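Local coordinates for 3-oxo-glucose-6-phosphate:glutamate aminotransferase (Bacillus subtilis subsp. subtilis, PDB 4K2M), which catalyses the reversible pyridoxal phosphate-dependent transfer of an amino group from glutamate to 3-oxo-glucose 6-phosphate, forming kanosamine 6-phosphate, at residues F274-F279 with G292-M297; G102-Q107 with M297-A302; A331-K336 with H435-E440. All coordinates share one frame; numbering follows the deposited sequence.

Contact 1: F274-F279 with G292-M297. With O1G (3-deoxy-3-[(E)-({3-hydroxy-2-methyl-5-[(phosphonooxy)methyl]pyridin-4-yl}methylidene)amino]-6-O-phosphono-alpha-D-gluco pyranose), chain I.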
loop_
_atom_site.group_PDB
_atom_site.type_symbol
_atom_site.label_atom_id
_atom_site.label_comp_id
_atom_site.label_asym_id
_atom_site.label_seq_id
_atom_site.Cartn_x
_atom_site.Cartn_y
_atom_site.Cartn_z
ATOM N N PHE A 274 5.447 -9.002 -11.093
ATOM C CA PHE A 274 4.935 -7.635 -11.197
ATOM C C PHE A 274 4.637 -6.996 -9.832
ATOM O O PHE A 274 4.744 -5.777 -9.679
ATOM C CB PHE A 274 3.673 -7.590 -12.068
ATOM C CG PHE A 274 3.954 -7.392 -13.525
ATOM C CD1 PHE A 274 4.431 -6.176 -13.988
ATOM C CD2 PHE A 274 3.731 -8.416 -14.432
ATOM C CE1 PHE A 274 4.685 -5.977 -15.339
ATOM C CE2 PHE A 274 3.987 -8.233 -15.793
ATOM C CZ PHE A 274 4.457 -7.014 -16.243
ATOM N N SER A 275 4.274 -7.818 -8.850
ATOM C CA SER A 275 3.896 -7.323 -7.518
ATOM C C SER A 275 5.115 -6.902 -6.713
ATOM O O SER A 275 5.012 -6.194 -5.692
ATOM C CB SER A 275 3.156 -8.414 -6.750
ATOM O OG SER A 275 4.085 -9.361 -6.221
ATOM N N TYR A 276 6.283 -7.369 -7.138
ATOM C CA TYR A 276 7.489 -7.083 -6.379
ATOM C C TYR A 276 8.704 -6.798 -7.263
ATOM O O TYR A 276 9.606 -7.636 -7.397
ATOM C CB TYR A 276 7.759 -8.200 -5.363
ATOM C CG TYR A 276 8.716 -7.811 -4.265
ATOM C CD1 TYR A 276 8.428 -6.755 -3.409
ATOM C CD2 TYR A 276 9.901 -8.517 -4.066
ATOM C CE1 TYR A 276 9.310 -6.397 -2.385
ATOM C CE2 TYR A 276 10.784 -8.174 -3.054
ATOM C CZ TYR A 276 10.475 -7.113 -2.214
ATOM O OH TYR A 276 11.331 -6.765 -1.203
ATOM N N HIS A 277 8.683 -5.612 -7.872
ATOM C CA HIS A 277 9.856 -4.998 -8.516
ATOM C C HIS A 277 10.377 -5.701 -9.762
ATOM O O HIS A 277 11.419 -5.321 -10.311
ATOM C CB HIS A 277 10.984 -4.791 -7.497
ATOM C CG HIS A 277 10.666 -3.758 -6.458
ATOM N ND1 HIS A 277 10.401 -2.442 -6.782
ATOM C CD2 HIS A 277 10.554 -3.845 -5.110
ATOM C CE1 HIS A 277 10.134 -1.766 -5.677
ATOM N NE2 HIS A 277 10.230 -2.591 -4.650
ATOM N N GLY A 278 9.647 -6.706 -10.224
ATOM C CA GLY A 278 10.079 -7.445 -11.404
ATOM C C GLY A 278 11.099 -8.505 -11.036
ATOM O O GLY A 278 11.736 -9.089 -11.914
ATOM N N PHE A 279 11.258 -8.760 -9.741
ATOM C CA PHE A 279 12.276 -9.698 -9.284
ATOM C C PHE A 279 11.881 -11.142 -9.566
ATOM O O PHE A 279 10.690 -11.497 -9.549
ATOM C CB PHE A 279 12.500 -9.594 -7.771
ATOM C CG PHE A 279 13.108 -8.283 -7.309
ATOM C CD1 PHE A 279 13.858 -7.483 -8.165
ATOM C CD2 PHE A 279 12.897 -7.857 -5.998
ATOM C CE1 PHE A 279 14.413 -6.280 -7.713
ATOM C CE2 PHE A 279 13.450 -6.656 -5.531
ATOM C CZ PHE A 279 14.206 -5.868 -6.383
ATOM N N GLY A 292 8.632 -3.864 -12.209
ATOM C CA GLY A 292 7.518 -4.300 -11.393
ATOM C C GLY A 292 7.183 -3.202 -10.416
ATOM O O GLY A 292 7.793 -2.137 -10.449
ATOM N N PHE A 293 6.209 -3.456 -9.549
ATOM C CA PHE A 293 5.772 -2.457 -8.579
ATOM C C PHE A 293 6.173 -2.859 -7.182
ATOM O O PHE A 293 6.733 -3.932 -6.975
ATOM C CB PHE A 293 4.251 -2.323 -8.627
ATOM C CG PHE A 293 3.728 -1.957 -9.979
ATOM C CD1 PHE A 293 3.601 -0.625 -10.348
ATOM C CD2 PHE A 293 3.361 -2.944 -10.883
ATOM C CE1 PHE A 293 3.114 -0.277 -11.603
ATOM C CE2 PHE A 293 2.883 -2.604 -12.138
ATOM C CZ PHE A 293 2.758 -1.270 -12.496
ATOM N N ASN A 294 5.901 -1.989 -6.214
ATOM C CA ASN A 294 6.049 -2.364 -4.816
ATOM C C ASN A 294 4.661 -2.581 -4.249
ATOM O O ASN A 294 4.142 -1.734 -3.509
ATOM C CB ASN A 294 6.761 -1.258 -4.038
ATOM C CG ASN A 294 7.100 -1.667 -2.614
ATOM O OD1 ASN A 294 6.967 -2.837 -2.240
ATOM N ND2 ASN A 294 7.542 -0.695 -1.800
ATOM N N SER A 295 4.062 -3.727 -4.565
ATOM C CA SER A 295 2.632 -3.870 -4.331
ATOM C C SER A 295 2.204 -5.190 -3.724
ATOM O O SER A 295 1.091 -5.630 -3.991
ATOM C CB SER A 295 1.866 -3.638 -5.627
ATOM O OG SER A 295 2.093 -2.328 -6.120
ATOM N N LYS A 296 3.066 -5.822 -2.926
ATOM C CA LYS A 296 2.625 -6.942 -2.098
ATOM C C LYS A 296 1.837 -6.430 -0.896
ATOM O O LYS A 296 2.037 -5.305 -0.441
ATOM C CB LYS A 296 3.820 -7.762 -1.598
ATOM C CG LYS A 296 4.583 -8.488 -2.694
ATOM C CD LYS A 296 5.901 -9.054 -2.168
ATOM C CE LYS A 296 5.663 -10.111 -1.095
ATOM N NZ LYS A 296 4.740 -11.182 -1.588
ATOM N N MET A 297 0.953 -7.261 -0.358
ATOM C CA MET A 297 0.307 -6.932 0.918
ATOM C C MET A 297 1.364 -6.919 2.021
ATOM O O MET A 297 2.363 -7.640 1.931
ATOM C CB MET A 297 -0.762 -7.985 1.229
ATOM C CG MET A 297 -1.505 -7.779 2.530
ATOM S SD MET A 297 -2.806 -9.034 2.580
ATOM C CE MET A 297 -3.770 -8.483 3.977
HETATM P P O1G I . 9.884 1.744 -0.793
HETATM C C3A O1G I . 15.514 2.808 -1.697
HETATM O O3 O1G I . 16.447 2.241 -0.892
HETATM C C1 O1G I . 15.700 -3.048 0.677
HETATM N "N1'" O1G I . 14.867 4.383 -3.331
HETATM C C2 O1G I . 15.803 -1.647 0.069
HETATM O O2 O1G I . 17.083 -1.100 0.542
HETATM C C9A O1G I . 15.832 3.856 -2.557
HETATM C C2A O1G I . 17.241 4.427 -2.641
HETATM C C3 O1G I . 14.649 -0.732 0.499
HETATM N "N3'" O1G I . 14.798 0.428 -0.392
HETATM O O1 O1G I . 15.902 -2.982 2.091
HETATM C C4 O1G I . 13.276 -1.432 0.369
HETATM O O4 O1G I . 12.466 -0.582 1.209
HETATM C C4A O1G I . 14.212 2.319 -1.641
HETATM C C4B O1G I . 13.845 1.202 -0.754
HETATM C C5 O1G I . 13.362 -2.791 1.060
HETATM O O5 O1G I . 14.386 -3.608 0.468
HETATM C C5A O1G I . 13.240 2.888 -2.447
HETATM C C5T O1G I . 11.764 2.475 -2.521
HETATM C C6 O1G I . 12.133 -3.640 0.898
HETATM C C6A O1G I . 13.593 3.930 -3.289
HETATM O OP1 O1G I . 8.964 1.615 -1.984
HETATM O OP2 O1G I . 9.249 2.510 0.330
HETATM O OP3 O1G I . 10.433 0.360 -0.380
HETATM O OP4 O1G I . 11.161 2.681 -1.210
HETATM O O6 O1G I . 12.105 -4.845 1.574
HETATM P "P'" O1G I . 10.696 -5.432 2.086
HETATM O OP6 O1G I . 10.060 -4.325 2.911
HETATM O OP7 O1G I . 9.911 -5.812 0.846
HETATM O OP8 O1G I . 11.126 -6.627 2.930
HETATM O O HOH W 1 4.014 -11.450 -4.211
#
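The active site at the dimer interface, built as in other aminotransferases of the aspartate aminotransferase fold, draws two phosphate-binding side chains from this contact. Tyr276 carries CG anti to the backbone N (chi1 -162°), and its OH donates to O1G OP7, an oxygen of the sugar phosphate, at 2.7 Å. Asn294 serves the cofactor's own phosphate, ND2 donating to O1G OP1 at 2.7 Å. The long phenol reaches out to the sugar phosphate, and the short amide offers an N-H to that of the cofactor. Thr100 also binds this adduct, but Ser244, Gln227 and Thr128 of the second subunit bind it too, so the pocket is shared.

Behind the side chains, a single beta bridge pairs Tyr276 with Asn294. Phe293 N donates to Phe274 O at 2.7 Å, nearly straight at 170°. Ser295 N reaches Ser275 O at 2.9 Å, and His277 N meets an in-plane lone pair of Phe293 O at 2.7 Å. The chain leaves helix 265-275 through a type I' turn, Tyr276 to Phe279, whose two central residues are both left-handed; at Gly278 a CB would press on the carbonyl O of His277. On Gly292 a CB would point at the other segment and collide with Gly278 N and His277 C.

The His277 ring lies alongside the Asn294 amide, their planes 32° apart, and meets Phe153 of the second subunit edge-to-face. Lys296, bent at chi3 and chi4, rests CD on Tyr276 CD1 at 3.6 Å. Its NZ donates to a water at 2.7 Å, which donates in turn to Ser275 OG, a hydroxyl also bonded to Ile272 O.

Contact 2: G102-Q107 with M297-A302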
loop_
_atom_site.group_PDB
_atom_site.type_symbol
_atom_site.label_atom_id
_atom_site.label_comp_id
_atom_site.label_asym_id
_atom_site.label_seq_id
_atom_site.Cartn_x
_atom_site.Cartn_y
_atom_site.Cartn_z
ATOM N N GLY A 102 7.053 -11.189 5.437
ATOM C CA GLY A 102 6.893 -11.985 6.643
ATOM C C GLY A 102 6.049 -13.225 6.481
ATOM O O GLY A 102 5.424 -13.436 5.442
ATOM N N PRO A 103 6.007 -14.055 7.528
ATOM C CA PRO A 103 5.362 -15.374 7.466
ATOM C C PRO A 103 3.840 -15.352 7.390
ATOM O O PRO A 103 3.270 -16.317 6.880
ATOM C CB PRO A 103 5.805 -16.043 8.776
ATOM C CG PRO A 103 6.073 -14.877 9.707
ATOM C CD PRO A 103 6.673 -13.823 8.824
ATOM N N TYR A 104 3.191 -14.305 7.894
ATOM C CA TYR A 104 1.733 -14.249 7.860
ATOM C C TYR A 104 1.200 -14.097 6.434
ATOM O O TYR A 104 0.101 -14.564 6.127
ATOM C CB TYR A 104 1.199 -13.143 8.768
ATOM C CG TYR A 104 1.424 -13.383 10.249
ATOM C CD1 TYR A 104 0.524 -14.126 10.989
ATOM C CD2 TYR A 104 2.529 -12.845 10.906
ATOM C CE1 TYR A 104 0.710 -14.341 12.341
ATOM C CE2 TYR A 104 2.730 -13.062 12.251
ATOM C CZ TYR A 104 1.816 -13.811 12.966
ATOM O OH TYR A 104 2.007 -14.020 14.316
ATOM N N LEU A 105 1.982 -13.460 5.560
ATOM C CA LEU A 105 1.629 -13.344 4.146
ATOM C C LEU A 105 1.309 -14.697 3.522
ATOM O O LEU A 105 0.227 -14.886 2.976
ATOM C CB LEU A 105 2.754 -12.660 3.350
ATOM C CG LEU A 105 2.637 -11.155 3.186
ATOM C CD1 LEU A 105 3.829 -10.618 2.380
ATOM C CD2 LEU A 105 1.303 -10.820 2.508
ATOM N N GLU A 106 2.246 -15.643 3.609
ATOM C CA GLU A 106 2.050 -16.962 3.011
ATOM C C GLU A 106 0.854 -17.692 3.624
ATOM O O GLU A 106 0.108 -18.384 2.910
ATOM C CB GLU A 106 3.307 -17.823 3.176
ATOM C CG GLU A 106 3.406 -18.975 2.175
ATOM C CD GLU A 106 4.289 -20.113 2.668
ATOM O OE1 GLU A 106 5.459 -19.856 3.029
ATOM O OE2 GLU A 106 3.804 -21.265 2.702
ATOM N N GLN A 107 0.680 -17.566 4.937
ATOM C CA GLN A 107 -0.437 -18.227 5.613
ATOM C C GLN A 107 -1.767 -17.633 5.164
ATOM O O GLN A 107 -2.749 -18.350 4.988
ATOM C CB GLN A 107 -0.310 -18.113 7.135
ATOM C CG GLN A 107 -1.436 -18.797 7.913
ATOM C CD GLN A 107 -1.359 -20.318 7.863
ATOM O OE1 GLN A 107 -0.330 -20.889 7.495
ATOM N NE2 GLN A 107 -2.452 -20.979 8.241
ATOM N N MET A 297 0.953 -7.261 -0.358
ATOM C CA MET A 297 0.307 -6.932 0.918
ATOM C C MET A 297 1.364 -6.919 2.021
ATOM O O MET A 297 2.363 -7.640 1.931
ATOM C CB MET A 297 -0.762 -7.985 1.229
ATOM C CG MET A 297 -1.505 -7.779 2.530
ATOM S SD MET A 297 -2.806 -9.034 2.580
ATOM C CE MET A 297 -3.770 -8.483 3.977
ATOM N N ASP A 298 1.162 -6.092 3.047
ATOM C CA ASP A 298 2.050 -6.078 4.202
ATOM C C ASP A 298 1.767 -7.254 5.137
ATOM O O ASP A 298 0.606 -7.608 5.363
ATOM C CB ASP A 298 1.856 -4.780 4.987
ATOM C CG ASP A 298 2.469 -3.581 4.284
ATOM O OD1 ASP A 298 3.385 -3.798 3.467
ATOM O OD2 ASP A 298 2.020 -2.445 4.549
ATOM N N ASN A 299 2.832 -7.834 5.688
ATOM C CA ASN A 299 2.739 -8.902 6.683
ATOM C C ASN A 299 1.856 -8.502 7.858
ATOM O O ASN A 299 1.076 -9.313 8.373
ATOM C CB ASN A 299 4.153 -9.260 7.175
ATOM C CG ASN A 299 4.171 -10.472 8.099
ATOM O OD1 ASN A 299 3.807 -11.579 7.692
ATOM N ND2 ASN A 299 4.642 -10.278 9.329
ATOM N N LEU A 300 1.979 -7.253 8.301
ATOM C CA LEU A 300 1.167 -6.789 9.427
ATOM C C LEU A 300 -0.314 -6.900 9.080
ATOM O O LEU A 300 -1.117 -7.379 9.889
ATOM C CB LEU A 300 1.531 -5.353 9.828
ATOM C CG LEU A 300 0.765 -4.834 11.054
ATOM C CD1 LEU A 300 1.718 -4.551 12.194
ATOM C CD2 LEU A 300 -0.033 -3.572 10.728
ATOM N N GLN A 301 -0.678 -6.503 7.863
ATOM C CA GLN A 301 -2.081 -6.569 7.458
ATOM C C GLN A 301 -2.557 -8.000 7.263
ATOM O O GLN A 301 -3.728 -8.305 7.503
ATOM C CB GLN A 301 -2.340 -5.766 6.171
ATOM C CG GLN A 301 -2.180 -4.254 6.315
ATOM C CD GLN A 301 -3.067 -3.634 7.399
ATOM O OE1 GLN A 301 -4.126 -4.164 7.749
ATOM N NE2 GLN A 301 -2.624 -2.500 7.939
ATOM N N ALA A 302 -1.672 -8.875 6.803
ATOM C CA ALA A 302 -2.030 -10.294 6.671
ATOM C C ALA A 302 -2.309 -10.899 8.047
ATOM O O ALA A 302 -3.224 -11.713 8.202
ATOM C CB ALA A 302 -0.934 -11.076 5.922
#
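Met297 opens the run with its CB against Leu105 CD2, 3.7 Å away, while its extended thioether chain leads off toward Phe108. Leu105 CD1 lies against the carbonyl O of Met297 at 3.3 Å, so the branched end of Leu105 spans both side chain and main chain. Asp298 stands at the N-cap position of helix 299-308 but makes no capping bond; its carboxylate turns away to a salt bridge with Lys256 of the second subunit.

With CG of Asn299 anti to the backbone N (chi1 -173°), its amide projects at the N-terminal end of helix 103-116. The starts of helices 103-116 and 299-308 meet here, in the part of the chain belonging to the DegT/DnrJ/EryC1 aminotransferase family. Asn299 OD1 accepts two weak hydrogen bonds, from Tyr104 N at 2.8 Å (129° at the hydrogen) and from Leu105 N at 3.4 Å. That helix end would probably polarise the oxygen further. ND2 donates to Lys98 O, which fixes the amide's rotation. Gly102 suits its place because Asn299 CG lies 3.4 Å from its CA, where a side chain would have to stand.

One turn on, the methyl of Ala302 fits against the backbone of Tyr104, CB to Tyr104 O 3.6 Å, with Leu105 CD2 4.1 Å from the same CB.

Contact 3: A331-K336 with H435-E440; sequences AELQNK and HVIKQE
The one flat group that takes part across this contact is the carboxylate of Glu332, and a lysine ammonium approaches its OE2 from each of the two faces. Lys438 NZ, from the other helix, comes in 37° out of the carboxylate plane and donates to Glu332 OE2 at 3.1 Å. From the opposite face Lys336 NZ, 30° out of the plane, donates to Glu332 OE2 at a very short 2.5 Å.

Extended chains bring these charges together. Glu332 has CG anti to the backbone N and stays straight beyond it, and Lys336, one helical turn later, stretches out fully to meet its end. Lys438 is extended too and crosses Glu332 at about a right angle. Lysine suits both places, because its long extended chain carries the ammonium group to the carboxylate, from the next turn of the same helix in Lys336 and across the gap between helices in Lys438.

Beneath the charges, Leu333 and Ile437 meet tip to tip, Leu333 CD2 touching Ile437 CG2 at 3.7 Å. The side chain of Leu333 also rests on Leu433 and Phe434. Helix 331-335 and the C-terminal helix 423-441 run nearly parallel here, 21° apart, but their axes come no closer than 11.7 Å. The packing is therefore made by branched side-chain ends, not by intimate backbone contact, and it joins helix 331-335 to helix 423-441 away from the active site.

A single oxygen taking bonds from two ammonium groups would be expected to hold Glu332 firmly ionised. The lysines stand only 4.1 Å apart, NZ of Lys336 to NZ of Lys438, so their mutual repulsion is probably offset by the oxygen they share.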
loop_
_atom_site.group_PDB
_atom_site.type_symbol
_atom_site.label_atom_id
_atom_site.label_comp_id
_atom_site.label_asym_id
_atom_site.label_seq_id
_atom_site.Cartn_x
_atom_site.Cartn_y
_atom_site.Cartn_z
ATOM N N ALA A 331 -41.781 -4.968 0.084
ATOM C CA ALA A 331 -42.450 -5.611 -1.055
ATOM C C ALA A 331 -43.586 -4.797 -1.676
ATOM O O ALA A 331 -43.703 -4.712 -2.902
ATOM C CB ALA A 331 -42.970 -6.981 -0.645
ATOM N N GLU A 332 -44.435 -4.225 -0.829
ATOM C CA GLU A 332 -45.614 -3.510 -1.312
ATOM C C GLU A 332 -45.229 -2.361 -2.230
ATOM O O GLU A 332 -45.914 -2.098 -3.229
ATOM C CB GLU A 332 -46.438 -2.980 -0.137
ATOM C CG GLU A 332 -47.792 -2.401 -0.547
ATOM C CD GLU A 332 -48.410 -1.515 0.531
ATOM O OE1 GLU A 332 -48.276 -1.834 1.735
ATOM O OE2 GLU A 332 -49.024 -0.491 0.170
ATOM N N LEU A 333 -44.128 -1.679 -1.907
ATOM C CA LEU A 333 -43.706 -0.534 -2.715
ATOM C C LEU A 333 -43.317 -0.973 -4.122
ATOM O O LEU A 333 -43.480 -0.224 -5.090
ATOM C CB LEU A 333 -42.551 0.220 -2.050
ATOM C CG LEU A 333 -42.856 0.887 -0.708
ATOM C CD1 LEU A 333 -41.602 1.503 -0.095
ATOM C CD2 LEU A 333 -43.927 1.959 -0.879
ATOM N N GLN A 334 -42.814 -2.198 -4.249
ATOM C CA GLN A 334 -42.489 -2.726 -5.566
ATOM C C GLN A 334 -43.729 -3.289 -6.253
ATOM O O GLN A 334 -43.896 -3.129 -7.455
ATOM C CB GLN A 334 -41.407 -3.805 -5.486
ATOM C CG GLN A 334 -41.176 -4.518 -6.819
ATOM C CD GLN A 334 -39.980 -5.451 -6.784
ATOM O OE1 GLN A 334 -38.953 -5.178 -7.404
ATOM N NE2 GLN A 334 -40.110 -6.558 -6.066
ATOM N N ASN A 335 -44.590 -3.960 -5.496
ATOM C CA ASN A 335 -45.827 -4.500 -6.061
ATOM C C ASN A 335 -46.701 -3.423 -6.702
ATOM O O ASN A 335 -47.408 -3.683 -7.677
ATOM C CB ASN A 335 -46.631 -5.248 -4.987
ATOM C CG ASN A 335 -45.909 -6.467 -4.461
ATOM O OD1 ASN A 335 -45.023 -7.012 -5.122
ATOM N ND2 ASN A 335 -46.283 -6.903 -3.258
ATOM N N LYS A 336 -46.655 -2.224 -6.139
ATOM C CA LYS A 336 -47.438 -1.101 -6.638
ATOM C C LYS A 336 -46.668 -0.251 -7.634
ATOM O O LYS A 336 -47.143 0.807 -8.048
ATOM C CB LYS A 336 -47.921 -0.230 -5.481
ATOM C CG LYS A 336 -48.916 -0.943 -4.584
ATOM C CD LYS A 336 -49.553 0.014 -3.597
ATOM C CE LYS A 336 -50.484 -0.722 -2.647
ATOM N NZ LYS A 336 -50.837 0.137 -1.483
ATOM N N HIS A 435 -43.179 6.259 4.073
ATOM C CA HIS A 435 -43.757 7.587 4.251
ATOM C C HIS A 435 -43.357 8.552 3.131
ATOM O O HIS A 435 -44.205 9.237 2.565
ATOM C CB HIS A 435 -43.364 8.175 5.606
ATOM C CG HIS A 435 -44.109 9.422 5.953
ATOM N ND1 HIS A 435 -43.790 10.650 5.419
ATOM C CD2 HIS A 435 -45.170 9.627 6.771
ATOM C CE1 HIS A 435 -44.620 11.562 5.895
ATOM N NE2 HIS A 435 -45.464 10.968 6.719
ATOM N N VAL A 436 -42.065 8.615 2.825
ATOM C CA VAL A 436 -41.567 9.534 1.794
ATOM C C VAL A 436 -42.101 9.212 0.394
ATOM O O VAL A 436 -42.514 10.111 -0.343
ATOM C CB VAL A 436 -40.030 9.592 1.769
ATOM C CG1 VAL A 436 -39.541 10.404 0.565
ATOM C CG2 VAL A 436 -39.512 10.200 3.062
ATOM N N ILE A 437 -42.098 7.936 0.023
ATOM C CA ILE A 437 -42.529 7.553 -1.323
ATOM C C ILE A 437 -44.014 7.840 -1.549
ATOM O O ILE A 437 -44.419 8.258 -2.636
ATOM C CB ILE A 437 -42.169 6.091 -1.654
ATOM C CG1 ILE A 437 -40.986 6.064 -2.620
ATOM C CG2 ILE A 437 -43.353 5.348 -2.284
ATOM C CD1 ILE A 437 -39.816 5.269 -2.127
ATOM N N LYS A 438 -44.826 7.648 -0.517
ATOM C CA LYS A 438 -46.246 7.935 -0.645
ATOM C C LYS A 438 -46.489 9.443 -0.689
ATOM O O LYS A 438 -47.516 9.907 -1.182
ATOM C CB LYS A 438 -47.040 7.217 0.447
ATOM C CG LYS A 438 -46.782 5.712 0.385
ATOM C CD LYS A 438 -47.813 4.852 1.084
ATOM C CE LYS A 438 -47.560 3.390 0.719
ATOM N NZ LYS A 438 -48.699 2.482 1.036
ATOM N N GLN A 439 -45.512 10.201 -0.205
ATOM C CA GLN A 439 -45.510 11.650 -0.356
ATOM C C GLN A 439 -45.126 12.030 -1.795
ATOM O O GLN A 439 -45.599 13.036 -2.326
ATOM C CB GLN A 439 -44.521 12.270 0.630
ATOM C CG GLN A 439 -45.098 13.308 1.570
ATOM C CD GLN A 439 -44.020 14.016 2.378
ATOM O OE1 GLN A 439 -42.926 13.484 2.579
ATOM N NE2 GLN A 439 -44.321 15.226 2.835
ATOM N N GLU A 440 -44.268 11.222 -2.418
ATOM C CA GLU A 440 -43.786 11.486 -3.781
ATOM C C GLU A 440 -44.858 11.261 -4.840
ATOM O O GLU A 440 -44.943 11.995 -5.829
ATOM C CB GLU A 440 -42.580 10.599 -4.128
ATOM C CG GLU A 440 -41.266 11.012 -3.481
ATOM C CD GLU A 440 -40.976 12.494 -3.639
ATOM O OE1 GLU A 440 -41.258 13.059 -4.721
ATOM O OE2 GLU A 440 -40.472 13.093 -2.668
#

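Overall arrangement
From the N terminus, the chain first enters contact 2 at 102-107, where helix 103-116 starts. It then builds the seven-stranded central sheet and helix 265-275 before entering contact 1 at 274-279. An excursion without helix or strand returns at 292-297 to close contact 1, and Met297, shared by both, leads straight into 297-302, which closes contact 2. Contact 1 is thus nested inside the loop of contact 2, and both touch the second subunit. Contact 3 follows in series, opening at 331-336 and closing near the C terminus at 435-440 after a 98-residue loop, joining helix 331-335 to helix 423-441. Its centre lies about 51 Å from that of contact 1.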